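Local coordinates for protein oxidoreductase (Methanosarcina mazei, PDB 3KA7) that probably acts as an FAD-dependent oxidoreductase of the flavin-containing amine oxidoreductase family and binds flavin-adenine dinucleotide, at residues Q332-E337 with E343-M348; P278-K283 with E337-L342; P385-P390 with V416-E421. One frame throughout, in Å; residues are numbered along the deposited sequence.

From the N terminus, P278-K283 on strand 280-288 comes first, and interaction 2 closes the 53 residues that separate it from E337-L342. Interaction 1 opens within that span, at Q332-E337, and closes beyond it at E343-M348, so the two contacts cross, sharing E337. Their centres lie about 5 Å apart, and the backbones of Q332 and V334 pair with those of I282 and A280 in the mixed sheet. Together they seat the loop and start of helix 342-356 on that sheet. Interaction 3 follows in series, its centre about 28 Å from that of interaction 2, and ties P385-P390 to the C-terminal helix 408-421 beside the parallel nucleotide-binding sheet.

Interaction 1. Residues Q332-E337 with E343-M348; sequences QYVAPE and ESEIEM
Q332 and E345 point their side chains toward each other from strand and helix across a beta-alpha unit: strand 326-334 runs in the mixed sheet, helix 342-356 returns over it, and strand 362-370 then re-enters the sheet parallel to the first, with strand 280-288 between them. This is the topology of a beta-alpha-beta crossover. The short axes of strand and helix bear this out, being 10.3 Å apart and roughly antiparallel, at 157°. The contact buries 166 Å², most of it on Q332, E345 and V334. A chi1 of 63° tucks CG of Q332 in between its own N and C, and the chain then runs out extended, so that the terminal amide reaches the helix backbone; CD lies 4.0 Å from E345 O. The E345 side chain instead bends twice, with chi1 and chi2 both near -65°, which sets its carboxylate beside V334, with OE1 4.4 Å from CG1 of V334. The nearest CA pair is that of these two residues, at 7.6 Å. The charge of this largely buried carboxylate has a partner outside the two segments, since OE2 forms a salt bridge with R306, and I282 of the adjacent strand packs against both Q332 and E345. The other oxygen is engaged through solvent. One water accepts the A335 N-H at 2.9 Å from N and donates to E345 OE1 at 2.8 Å, so a single molecule joins the backbone at A335 to the helix; A335 N also lies 3.6 Å above the plane of the Y333 ring, toward its rim.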
ATOM      1  N   GLN A 332      -0.688  12.655  -0.967  1.00  7.75           N
ATOM      2  CA  GLN A 332       0.323  13.268  -1.802  1.00  8.28           C
ATOM      3  C   GLN A 332       1.668  12.557  -1.637  1.00  7.85           C
ATOM      4  O   GLN A 332       2.139  12.325  -0.516  1.00  7.46           O
ATOM      5  CB  GLN A 332       0.435  14.770  -1.519  1.00  8.89           C
ATOM      6  CG  GLN A 332       0.888  15.110  -0.104  1.00 10.00           C
ATOM      7  CD  GLN A 332       0.710  16.590   0.238  1.00 11.21           C
ATOM      8  OE1 GLN A 332       1.670  17.374   0.189  1.00 12.04           O
ATOM      9  NE2 GLN A 332      -0.505  16.969   0.599  1.00 11.31           N
ATOM     10  N   TYR A 333       2.248  12.172  -2.767  1.00  7.36           N
ATOM     11  CA  TYR A 333       3.609  11.679  -2.842  1.00  7.68           C
ATOM     12  C   TYR A 333       4.571  12.705  -2.244  1.00  7.56           C
ATOM     13  O   TYR A 333       4.409  13.894  -2.473  1.00  7.75           O
ATOM     14  CB  TYR A 333       3.955  11.460  -4.326  1.00  8.04           C
ATOM     15  CG  TYR A 333       5.431  11.443  -4.670  1.00 10.72           C
ATOM     16  CD1 TYR A 333       6.213  10.336  -4.389  1.00 12.86           C
ATOM     17  CD2 TYR A 333       6.039  12.535  -5.290  1.00 14.54           C
ATOM     18  CE1 TYR A 333       7.564  10.313  -4.703  1.00 14.87           C
ATOM     19  CE2 TYR A 333       7.394  12.513  -5.621  1.00 16.73           C
ATOM     20  CZ  TYR A 333       8.144  11.396  -5.321  1.00 16.64           C
ATOM     21  OH  TYR A 333       9.486  11.339  -5.637  1.00 20.02           O
ATOM     22  N   VAL A 334       5.558  12.237  -1.480  1.00  8.31           N
ATOM     23  CA  VAL A 334       6.672  13.082  -1.020  1.00  9.44           C
ATOM     24  C   VAL A 334       7.984  12.475  -1.505  1.00 10.03           C
ATOM     25  O   VAL A 334       8.277  11.307  -1.228  1.00  9.52           O
ATOM     26  CB  VAL A 334       6.700  13.223   0.534  1.00  9.46           C
ATOM     27  CG1 VAL A 334       7.902  14.035   1.008  1.00 11.11           C
ATOM     28  CG2 VAL A 334       5.432  13.879   1.019  1.00  9.52           C
ATOM     29  N   ALA A 335       8.756  13.269  -2.240  1.00 11.39           N
ATOM     30  CA  ALA A 335      10.082  12.840  -2.712  1.00 13.09           C
ATOM     31  C   ALA A 335      11.042  12.720  -1.523  1.00 14.28           C
ATOM     32  O   ALA A 335      10.958  13.495  -0.572  1.00 13.58           O
ATOM     33  CB  ALA A 335      10.604  13.850  -3.724  1.00 13.04           C
ATOM     34  N   PRO A 336      11.959  11.736  -1.567  1.00 15.80           N
ATOM     35  CA  PRO A 336      12.918  11.582  -0.481  1.00 16.76           C
ATOM     36  C   PRO A 336      13.591  12.907  -0.077  1.00 17.36           C
ATOM     37  O   PRO A 336      13.734  13.159   1.118  1.00 17.82           O
ATOM     38  CB  PRO A 336      13.928  10.582  -1.052  1.00 17.26           C
ATOM     39  CG  PRO A 336      13.099   9.726  -1.960  1.00 17.60           C
ATOM     40  CD  PRO A 336      12.086  10.672  -2.581  1.00 16.46           C
ATOM     41  N   GLU A 337      13.949  13.755  -1.049  1.00 18.21           N
ATOM     42  CA  GLU A 337      14.635  15.042  -0.765  1.00 19.12           C
ATOM     43  C   GLU A 337      13.770  16.031  -0.015  1.00 18.51           C
ATOM     44  O   GLU A 337      14.268  17.002   0.553  1.00 18.22           O
ATOM     45  CB  GLU A 337      15.042  15.770  -2.048  1.00 19.94           C
ATOM     46  CG  GLU A 337      15.502  14.902  -3.161  1.00 23.68           C
ATOM     47  CD  GLU A 337      14.346  14.295  -3.896  1.00 24.94           C
ATOM     48  OE1 GLU A 337      13.761  14.977  -4.773  1.00 27.07           O
ATOM     49  OE2 GLU A 337      14.039  13.133  -3.596  1.00 27.20           O
ATOM     50  N   GLU A 343       6.824  20.500   6.354  1.00 17.68           N
ATOM     51  CA  GLU A 343       5.961  21.651   6.594  1.00 18.00           C
ATOM     52  C   GLU A 343       5.548  22.328   5.288  1.00 17.32           C
ATOM     53  O   GLU A 343       4.373  22.610   5.066  1.00 17.07           O
ATOM     54  CB  GLU A 343       6.637  22.659   7.540  1.00 18.97           C
ATOM     55  CG  GLU A 343       6.820  22.134   8.956  1.00 23.04           C
ATOM     56  CD  GLU A 343       7.055  23.248   9.963  1.00 28.83           C
ATOM     57  OE1 GLU A 343       6.427  24.324   9.821  1.00 32.29           O
ATOM     58  OE2 GLU A 343       7.866  23.051  10.891  1.00 32.34           O
ATOM     59  N   SER A 344       6.498  22.573   4.400  1.00 16.71           N
ATOM     60  CA  SER A 344       6.137  23.240   3.154  1.00 16.49           C
ATOM     61  C   SER A 344       5.362  22.319   2.211  1.00 15.23           C
ATOM     62  O   SER A 344       4.495  22.775   1.466  1.00 14.41           O
ATOM     63  CB  SER A 344       7.359  23.842   2.462  1.00 17.15           C
ATOM     64  OG  SER A 344       8.321  22.858   2.184  1.00 21.47           O
ATOM     65  N   GLU A 345       5.671  21.025   2.250  1.00 13.75           N
ATOM     66  CA  GLU A 345       4.906  20.041   1.470  1.00 13.05           C
ATOM     67  C   GLU A 345       3.430  20.057   1.880  1.00 12.82           C
ATOM     68  O   GLU A 345       2.539  20.068   1.040  1.00 11.78           O
ATOM     69  CB  GLU A 345       5.496  18.639   1.633  1.00 13.38           C
ATOM     70  CG  GLU A 345       6.926  18.508   1.099  1.00 13.34           C
ATOM     71  CD  GLU A 345       6.995  18.557  -0.420  1.00 15.43           C
ATOM     72  OE1 GLU A 345       6.428  17.659  -1.074  1.00 13.66           O
ATOM     73  OE2 GLU A 345       7.632  19.489  -0.969  1.00 15.80           O
ATOM     74  N   ILE A 346       3.191  20.061   3.182  1.00 13.21           N
ATOM     75  CA  ILE A 346       1.841  20.112   3.717  1.00 14.34           C
ATOM     76  C   ILE A 346       1.132  21.392   3.277  1.00 14.64           C
ATOM     77  O   ILE A 346      -0.032  21.369   2.852  1.00 15.04           O
ATOM     78  CB  ILE A 346       1.858  20.010   5.256  1.00 14.24           C
ATOM     79  CG1 ILE A 346       2.293  18.612   5.677  1.00 14.87           C
ATOM     80  CG2 ILE A 346       0.488  20.328   5.826  1.00 15.41           C
ATOM     81  CD1 ILE A 346       2.674  18.506   7.141  1.00 14.78           C
ATOM     82  N   GLU A 347       1.843  22.513   3.353  1.00 15.57           N
ATOM     83  CA  GLU A 347       1.274  23.790   2.934  1.00 16.43           C
ATOM     84  C   GLU A 347       0.758  23.697   1.502  1.00 15.93           C
ATOM     85  O   GLU A 347      -0.307  24.215   1.183  1.00 15.23           O
ATOM     86  CB  GLU A 347       2.317  24.909   3.012  1.00 17.44           C
ATOM     87  CG  GLU A 347       2.795  25.268   4.410  1.00 22.19           C
ATOM     88  CD  GLU A 347       4.040  26.166   4.384  1.00 27.54           C
ATOM     89  OE1 GLU A 347       4.153  27.014   3.469  1.00 30.18           O
ATOM     90  OE2 GLU A 347       4.910  26.022   5.273  1.00 30.78           O
HETATM   91  N   MSE A 348       1.528  23.047   0.635  1.00 14.98           N
HETATM   92  CA  MSE A 348       1.141  22.952  -0.762  1.00 15.07           C
HETATM   93  C   MSE A 348      -0.106  22.100  -0.933  1.00 14.20           C
HETATM   94  O   MSE A 348      -0.971  22.410  -1.759  1.00 14.27           O
HETATM   95  CB  MSE A 348       2.291  22.390  -1.587  1.00 15.23           C
HETATM   96  CG  MSE A 348       3.353  23.413  -1.870  1.00 19.20           C
HETATM   97 SE   MSE A 348       4.826  22.522  -2.758  1.00 27.69          SE
HETATM   98  CE  MSE A 348       6.155  22.641  -1.346  1.00 27.62           C
TER
HETATM   99  O   HOH W   1       7.972  16.048  -2.824  1.00 13.14           O

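Interaction 2. Residues P278-K283 with E337-L342; sequences PSAGIK and ENVKNL
A280 with V339, and I282 with L342, make this contact from aliphatic branches alone: no ring, amide or carboxylate offers a face or an edge to the opposite segment, and the evidence is therefore in the methyl distances. Between the segments 124 Å² is buried. A280 CB meets V339 CG2 at 4.0 Å. Two residues along, I282 CD1 lies 3.8 Å from L342 CD2, with I282 CG1 slightly farther from the same methyl at 4.1 Å. I282 and L342 run alongside one another in opposite directions. The torsions explain the meeting: I282 CG1 stands opposite its carbonyl carbon (chi1 -67°) and carries CD1 outward, while in L342 a chi2 of -179° sends CD1 on in line with the chain and leaves CD2 as the side branch that meets the strand. V339 presents the methyl that lies beside its own backbone N. Both CB atoms of the strand, at A280 and I282, point toward the incoming loop, whereas G281 between them has no side chain to take part. The two pairs thus seat the connection of a beta-alpha unit, the loop that leaves strand 326-334 and enters helix 342-356 at L342, on one face of the mixed sheet of this amine-oxidoreductase-like fold. V334 of strand 326-334 touches A280, I282 and V339, and H371, in a loop, also lies against A280 and V339. The side chain of I282 is about 8 Å from the bound FAD. N341 N donates to N338 O at 2.7 Å, within the turn just before the helix.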
ATOM      1  N   PRO A 278      12.615   3.276   1.064  1.00  9.37           N
ATOM      2  CA  PRO A 278      11.195   3.358   1.359  1.00  9.17           C
ATOM      3  C   PRO A 278      10.549   4.514   0.611  1.00  9.22           C
ATOM      4  O   PRO A 278      11.241   5.464   0.190  1.00  9.92           O
ATOM      5  CB  PRO A 278      11.156   3.606   2.875  1.00  9.19           C
ATOM      6  CG  PRO A 278      12.476   4.232   3.196  1.00 10.52           C
ATOM      7  CD  PRO A 278      13.454   3.619   2.231  1.00  8.99           C
ATOM      8  N   SER A 279       9.238   4.431   0.435  1.00  8.53           N
ATOM      9  CA  SER A 279       8.504   5.510  -0.210  1.00  8.87           C
ATOM     10  C   SER A 279       7.779   6.325   0.853  1.00  8.88           C
ATOM     11  O   SER A 279       7.431   5.793   1.910  1.00  9.22           O
ATOM     12  CB  SER A 279       7.547   4.939  -1.256  1.00  9.38           C
ATOM     13  OG  SER A 279       6.679   3.974  -0.687  1.00  9.89           O
ATOM     14  N   ALA A 280       7.546   7.610   0.571  1.00  8.05           N
ATOM     15  CA  ALA A 280       6.995   8.542   1.564  1.00  7.78           C
ATOM     16  C   ALA A 280       5.752   9.246   1.034  1.00  7.37           C
ATOM     17  O   ALA A 280       5.546   9.363  -0.183  1.00  7.15           O
ATOM     18  CB  ALA A 280       8.048   9.582   1.949  1.00  7.96           C
ATOM     19  N   GLY A 281       4.921   9.729   1.944  1.00  7.47           N
ATOM     20  CA  GLY A 281       3.719  10.438   1.521  1.00  7.72           C
ATOM     21  C   GLY A 281       3.075  11.143   2.694  1.00  8.26           C
ATOM     22  O   GLY A 281       3.409  10.895   3.853  1.00  8.27           O
ATOM     23  N   ILE A 282       2.141  12.028   2.377  1.00  8.50           N
ATOM     24  CA  ILE A 282       1.359  12.715   3.391  1.00  8.24           C
ATOM     25  C   ILE A 282      -0.125  12.491   3.128  1.00  8.37           C
ATOM     26  O   ILE A 282      -0.578  12.617   2.001  1.00  7.75           O
ATOM     27  CB  ILE A 282       1.634  14.211   3.388  1.00  8.09           C
ATOM     28  CG1 ILE A 282       3.063  14.494   3.841  1.00  8.75           C
ATOM     29  CG2 ILE A 282       0.620  14.928   4.281  1.00 11.23           C
ATOM     30  CD1 ILE A 282       3.570  15.832   3.329  1.00  9.26           C
ATOM     31  N   LYS A 283      -0.851  12.144   4.186  1.00  8.25           N
ATOM     32  CA  LYS A 283      -2.283  11.888   4.139  1.00  8.61           C
ATOM     33  C   LYS A 283      -3.002  13.026   4.869  1.00  9.06           C
ATOM     34  O   LYS A 283      -2.678  13.328   6.019  1.00  9.08           O
ATOM     35  CB  LYS A 283      -2.576  10.554   4.839  1.00  8.80           C
ATOM     36  CG  LYS A 283      -4.058  10.266   5.048  1.00 10.97           C
ATOM     37  CD  LYS A 283      -4.315   8.859   5.607  1.00 13.33           C
ATOM     38  CE  LYS A 283      -3.354   8.497   6.728  1.00 15.17           C
ATOM     39  NZ  LYS A 283      -3.806   7.244   7.403  1.00 14.33           N
ATOM     40  N   GLU A 337      13.949  13.755  -1.049  1.00 18.21           N
ATOM     41  CA  GLU A 337      14.635  15.042  -0.765  1.00 19.12           C
ATOM     42  C   GLU A 337      13.770  16.031  -0.015  1.00 18.51           C
ATOM     43  O   GLU A 337      14.268  17.002   0.553  1.00 18.22           O
ATOM     44  CB  GLU A 337      15.042  15.770  -2.048  1.00 19.94           C
ATOM     45  CG  GLU A 337      15.502  14.902  -3.161  1.00 23.68           C
ATOM     46  CD  GLU A 337      14.346  14.295  -3.896  1.00 24.94           C
ATOM     47  OE1 GLU A 337      13.761  14.977  -4.773  1.00 27.07           O
ATOM     48  OE2 GLU A 337      14.039  13.133  -3.596  1.00 27.20           O
ATOM     49  N   ASN A 338      12.461  15.813  -0.057  1.00 17.63           N
ATOM     50  CA  ASN A 338      11.539  16.751   0.551  1.00 16.85           C
ATOM     51  C   ASN A 338      11.006  16.280   1.906  1.00 16.20           C
ATOM     52  O   ASN A 338      10.270  16.998   2.571  1.00 16.22           O
ATOM     53  CB  ASN A 338      10.405  17.083  -0.423  1.00 16.82           C
ATOM     54  CG  ASN A 338      10.879  17.937  -1.583  1.00 18.33           C
ATOM     55  OD1 ASN A 338      11.761  18.791  -1.416  1.00 20.71           O
ATOM     56  ND2 ASN A 338      10.311  17.718  -2.758  1.00 16.95           N
ATOM     57  N   VAL A 339      11.399  15.087   2.330  1.00 15.87           N
ATOM     58  CA  VAL A 339      11.010  14.618   3.658  1.00 16.35           C
ATOM     59  C   VAL A 339      11.486  15.583   4.746  1.00 16.48           C
ATOM     60  O   VAL A 339      10.814  15.769   5.765  1.00 16.52           O
ATOM     61  CB  VAL A 339      11.521  13.184   3.944  1.00 15.91           C
ATOM     62  CG1 VAL A 339      11.329  12.832   5.398  1.00 16.95           C
ATOM     63  CG2 VAL A 339      10.792  12.207   3.073  1.00 16.83           C
ATOM     64  N   LYS A 340      12.644  16.199   4.520  1.00 16.64           N
ATOM     65  CA  LYS A 340      13.160  17.209   5.440  1.00 17.66           C
ATOM     66  C   LYS A 340      12.325  18.492   5.400  1.00 17.43           C
ATOM     67  O   LYS A 340      12.426  19.330   6.300  1.00 17.67           O
ATOM     68  CB  LYS A 340      14.642  17.507   5.145  1.00 17.75           C
ATOM     69  CG  LYS A 340      14.888  18.368   3.910  1.00 19.36           C
ATOM     70  CD  LYS A 340      16.380  18.595   3.671  1.00 23.61           C
ATOM     71  CE  LYS A 340      17.045  17.298   3.241  1.00 25.98           C
ATOM     72  NZ  LYS A 340      18.441  17.485   2.722  1.00 30.38           N
ATOM     73  N   ASN A 341      11.487  18.631   4.369  1.00 17.43           N
ATOM     74  CA  ASN A 341      10.667  19.823   4.172  1.00 17.59           C
ATOM     75  C   ASN A 341       9.163  19.549   4.304  1.00 17.26           C
ATOM     76  O   ASN A 341       8.376  20.094   3.531  1.00 16.53           O
ATOM     77  CB  ASN A 341      10.904  20.414   2.769  1.00 18.03           C
ATOM     78  CG  ASN A 341      12.365  20.730   2.490  1.00 20.06           C
ATOM     79  OD1 ASN A 341      12.893  20.376   1.429  1.00 22.94           O
ATOM     80  ND2 ASN A 341      13.014  21.409   3.422  1.00 20.37           N
ATOM     81  N   LEU A 342       8.763  18.721   5.270  1.00 17.28           N
ATOM     82  CA  LEU A 342       7.353  18.321   5.391  1.00 17.74           C
ATOM     83  C   LEU A 342       6.390  19.491   5.605  1.00 17.68           C
ATOM     84  O   LEU A 342       5.258  19.479   5.111  1.00 16.93           O
ATOM     85  CB  LEU A 342       7.167  17.287   6.504  1.00 17.98           C
ATOM     86  CG  LEU A 342       7.637  15.867   6.190  1.00 18.75           C
ATOM     87  CD1 LEU A 342       7.374  14.934   7.370  1.00 20.67           C
ATOM     88  CD2 LEU A 342       6.952  15.348   4.941  1.00 18.87           C
TER

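Interaction 3. Residues P385-P390 with V416-E421; sequences PGNETP and VMSVME
A loop-to-helix packing contact joins N387, in the loop between strands 362-370 and 394-396, to V419 and S418 on the C-terminal helix 408-421. It is small, with 115 Å² buried, and centres on one side chain: N387 contributes about half of that area, and its CA is 6.8 Å from the CA of V419. N387 CB points at the helix and sits 3.4 Å from V419 CG2, a close approach for two carbons. Beyond it, N387 CG is 3.7 Å from the same methyl. The amide presents its flat side rather than its rim, for CG2 of V419 stands about 3.4 Å off the plane through the amide atoms, displaced only modestly from CG. A chi1 of -52° sets CG of N387 beside the backbone N, and the two side chains cross at a slant. In V419 a chi1 of 167° sets CG1 anti to the backbone N, which leaves CG2 on the side facing N387. The outer end of the amide lies next to S418 CB and OG, one residue earlier on the helix. Were an alanine here in place of N387, the amide would be gone and a gap would probably open over CG2 of V419 and beside S418. The loop has further contacts: N387 pairs by backbone with V396 in the outermost strand of the parallel, Rossmann-type sheet, its side chain also touches A401, and E388 OE2 forms a salt bridge with K422 just past the helix. Around the same helix, V416 and M420 pack on helix 10-21, M417 reaches helix 64-71, and V419 and S418 face this loop, which itself pairs with strand 394-396.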
ATOM      1  N   PRO A 385      12.870  -6.850  -2.967  1.00 15.39           N
ATOM      2  CA  PRO A 385      13.717  -8.017  -2.993  1.00 15.94           C
ATOM      3  C   PRO A 385      12.827  -9.206  -2.666  1.00 15.90           C
ATOM      4  O   PRO A 385      11.631  -9.035  -2.429  1.00 16.53           O
ATOM      5  CB  PRO A 385      14.661  -7.756  -1.825  1.00 15.47           C
ATOM      6  CG  PRO A 385      13.780  -7.099  -0.831  1.00 16.21           C
ATOM      7  CD  PRO A 385      12.834  -6.243  -1.624  1.00 15.36           C
ATOM      8  N   GLY A 386      13.390 -10.404  -2.666  1.00 16.34           N
ATOM      9  CA  GLY A 386      12.619 -11.574  -2.280  1.00 15.68           C
ATOM     10  C   GLY A 386      12.344 -11.624  -0.791  1.00 15.81           C
ATOM     11  O   GLY A 386      12.610 -10.665  -0.058  1.00 16.30           O
ATOM     12  N   ASN A 387      11.812 -12.751  -0.328  1.00 14.79           N
ATOM     13  CA  ASN A 387      11.455 -12.898   1.079  1.00 14.51           C
ATOM     14  C   ASN A 387      12.466 -13.707   1.868  1.00 14.13           C
ATOM     15  O   ASN A 387      12.275 -13.921   3.058  1.00 13.24           O
ATOM     16  CB  ASN A 387      10.106 -13.603   1.229  1.00 15.08           C
ATOM     17  CG  ASN A 387       9.040 -12.971   0.417  1.00 17.05           C
ATOM     18  OD1 ASN A 387       8.478 -11.938   0.812  1.00 21.89           O
ATOM     19  ND2 ASN A 387       8.728 -13.582  -0.740  1.00 17.14           N
ATOM     20  N   GLU A 388      13.532 -14.168   1.215  1.00 14.08           N
ATOM     21  CA  GLU A 388      14.513 -14.999   1.912  1.00 14.70           C
ATOM     22  C   GLU A 388      15.629 -14.183   2.545  1.00 14.75           C
ATOM     23  O   GLU A 388      15.838 -13.027   2.193  1.00 14.21           O
ATOM     24  CB  GLU A 388      15.101 -16.044   0.962  1.00 15.41           C
ATOM     25  CG  GLU A 388      14.019 -16.959   0.399  1.00 17.83           C
ATOM     26  CD  GLU A 388      14.553 -18.155  -0.365  1.00 22.92           C
ATOM     27  OE1 GLU A 388      15.763 -18.211  -0.660  1.00 25.69           O
ATOM     28  OE2 GLU A 388      13.739 -19.044  -0.675  1.00 25.75           O
ATOM     29  N   THR A 389      16.351 -14.815   3.467  1.00 14.68           N
ATOM     30  CA  THR A 389      17.470 -14.186   4.153  1.00 14.58           C
ATOM     31  C   THR A 389      18.622 -15.177   4.120  1.00 15.23           C
ATOM     32  O   THR A 389      18.469 -16.287   3.590  1.00 15.19           O
ATOM     33  CB  THR A 389      17.126 -13.841   5.620  1.00 14.87           C
ATOM     34  OG1 THR A 389      17.035 -15.043   6.406  1.00 14.97           O
ATOM     35  CG2 THR A 389      15.787 -13.088   5.701  1.00 14.01           C
ATOM     36  N   PRO A 390      19.776 -14.790   4.674  1.00 15.39           N
ATOM     37  CA  PRO A 390      20.926 -15.694   4.717  1.00 15.94           C
ATOM     38  C   PRO A 390      20.704 -16.915   5.608  1.00 16.07           C
ATOM     39  O   PRO A 390      21.522 -17.845   5.594  1.00 16.40           O
ATOM     40  CB  PRO A 390      22.038 -14.811   5.306  1.00 16.42           C
ATOM     41  CG  PRO A 390      21.648 -13.425   4.918  1.00 15.94           C
ATOM     42  CD  PRO A 390      20.148 -13.410   5.029  1.00 15.63           C
ATOM     43  N   VAL A 416       3.423 -13.049   0.969  1.00 11.03           N
ATOM     44  CA  VAL A 416       3.129 -14.031   2.009  1.00 11.84           C
ATOM     45  C   VAL A 416       2.830 -15.381   1.356  1.00 12.20           C
ATOM     46  O   VAL A 416       3.320 -16.410   1.807  1.00 11.68           O
ATOM     47  CB  VAL A 416       1.942 -13.601   2.913  1.00 11.97           C
ATOM     48  CG1 VAL A 416       1.577 -14.710   3.893  1.00 12.53           C
ATOM     49  CG2 VAL A 416       2.283 -12.313   3.668  1.00 12.22           C
HETATM   50  N   MSE A 417       2.056 -15.364   0.269  1.00 13.02           N
HETATM   51  CA  MSE A 417       1.737 -16.606  -0.447  1.00 14.24           C
HETATM   52  C   MSE A 417       3.014 -17.306  -0.905  1.00 15.03           C
HETATM   53  O   MSE A 417       3.131 -18.528  -0.825  1.00 15.55           O
HETATM   54  CB  MSE A 417       0.842 -16.321  -1.653  1.00 14.16           C
HETATM   55  CG  MSE A 417      -0.569 -15.878  -1.300  1.00 16.19           C
HETATM   56 SE   MSE A 417      -1.517 -15.341  -2.919  1.00 24.63          SE
HETATM   57  CE  MSE A 417      -3.360 -15.483  -2.280  1.00 24.13           C
ATOM     58  N   SER A 418       3.980 -16.524  -1.375  1.00 15.12           N
ATOM     59  CA  SER A 418       5.256 -17.082  -1.835  1.00 15.52           C
ATOM     60  C   SER A 418       6.003 -17.809  -0.715  1.00 15.56           C
ATOM     61  O   SER A 418       6.509 -18.925  -0.896  1.00 15.19           O
ATOM     62  CB  SER A 418       6.127 -15.976  -2.439  1.00 15.85           C
ATOM     63  OG  SER A 418       7.410 -16.475  -2.763  1.00 18.45           O
ATOM     64  N   VAL A 419       6.060 -17.181   0.454  1.00 15.11           N
ATOM     65  CA  VAL A 419       6.690 -17.780   1.620  1.00 15.30           C
ATOM     66  C   VAL A 419       5.969 -19.056   2.035  1.00 16.40           C
ATOM     67  O   VAL A 419       6.600 -20.084   2.302  1.00 16.05           O
ATOM     68  CB  VAL A 419       6.713 -16.796   2.790  1.00 15.21           C
ATOM     69  CG1 VAL A 419       7.065 -17.491   4.081  1.00 14.18           C
ATOM     70  CG2 VAL A 419       7.690 -15.659   2.490  1.00 14.97           C
HETATM   71  N   MSE A 420       4.647 -18.984   2.099  1.00 16.98           N
HETATM   72  CA  MSE A 420       3.852 -20.137   2.509  1.00 18.36           C
HETATM   73  C   MSE A 420       4.122 -21.327   1.586  1.00 18.52           C
HETATM   74  O   MSE A 420       4.240 -22.461   2.043  1.00 18.81           O
HETATM   75  CB  MSE A 420       2.365 -19.786   2.489  1.00 17.99           C
HETATM   76  CG  MSE A 420       1.958 -18.670   3.456  1.00 20.70           C
HETATM   77 SE   MSE A 420       2.244 -19.111   5.327  1.00 25.60          SE
HETATM   78  CE  MSE A 420       3.852 -18.037   5.692  1.00 23.38           C
ATOM     79  N   GLU A 421       4.219 -21.064   0.288  1.00 19.36           N
ATOM     80  CA  GLU A 421       4.465 -22.123  -0.688  1.00 20.09           C
ATOM     81  C   GLU A 421       5.852 -22.716  -0.485  1.00 20.15           C
ATOM     82  O   GLU A 421       6.062 -23.922  -0.652  1.00 19.96           O
ATOM     83  CB  GLU A 421       4.308 -21.584  -2.109  1.00 20.66           C
ATOM     84  CG  GLU A 421       2.884 -21.118  -2.428  1.00 23.65           C
ATOM     85  CD  GLU A 421       2.810 -20.172  -3.617  1.00 28.35           C
ATOM     86  OE1 GLU A 421       3.775 -20.115  -4.410  1.00 30.84           O
ATOM     87  OE2 GLU A 421       1.778 -19.474  -3.759  1.00 31.48           O
TER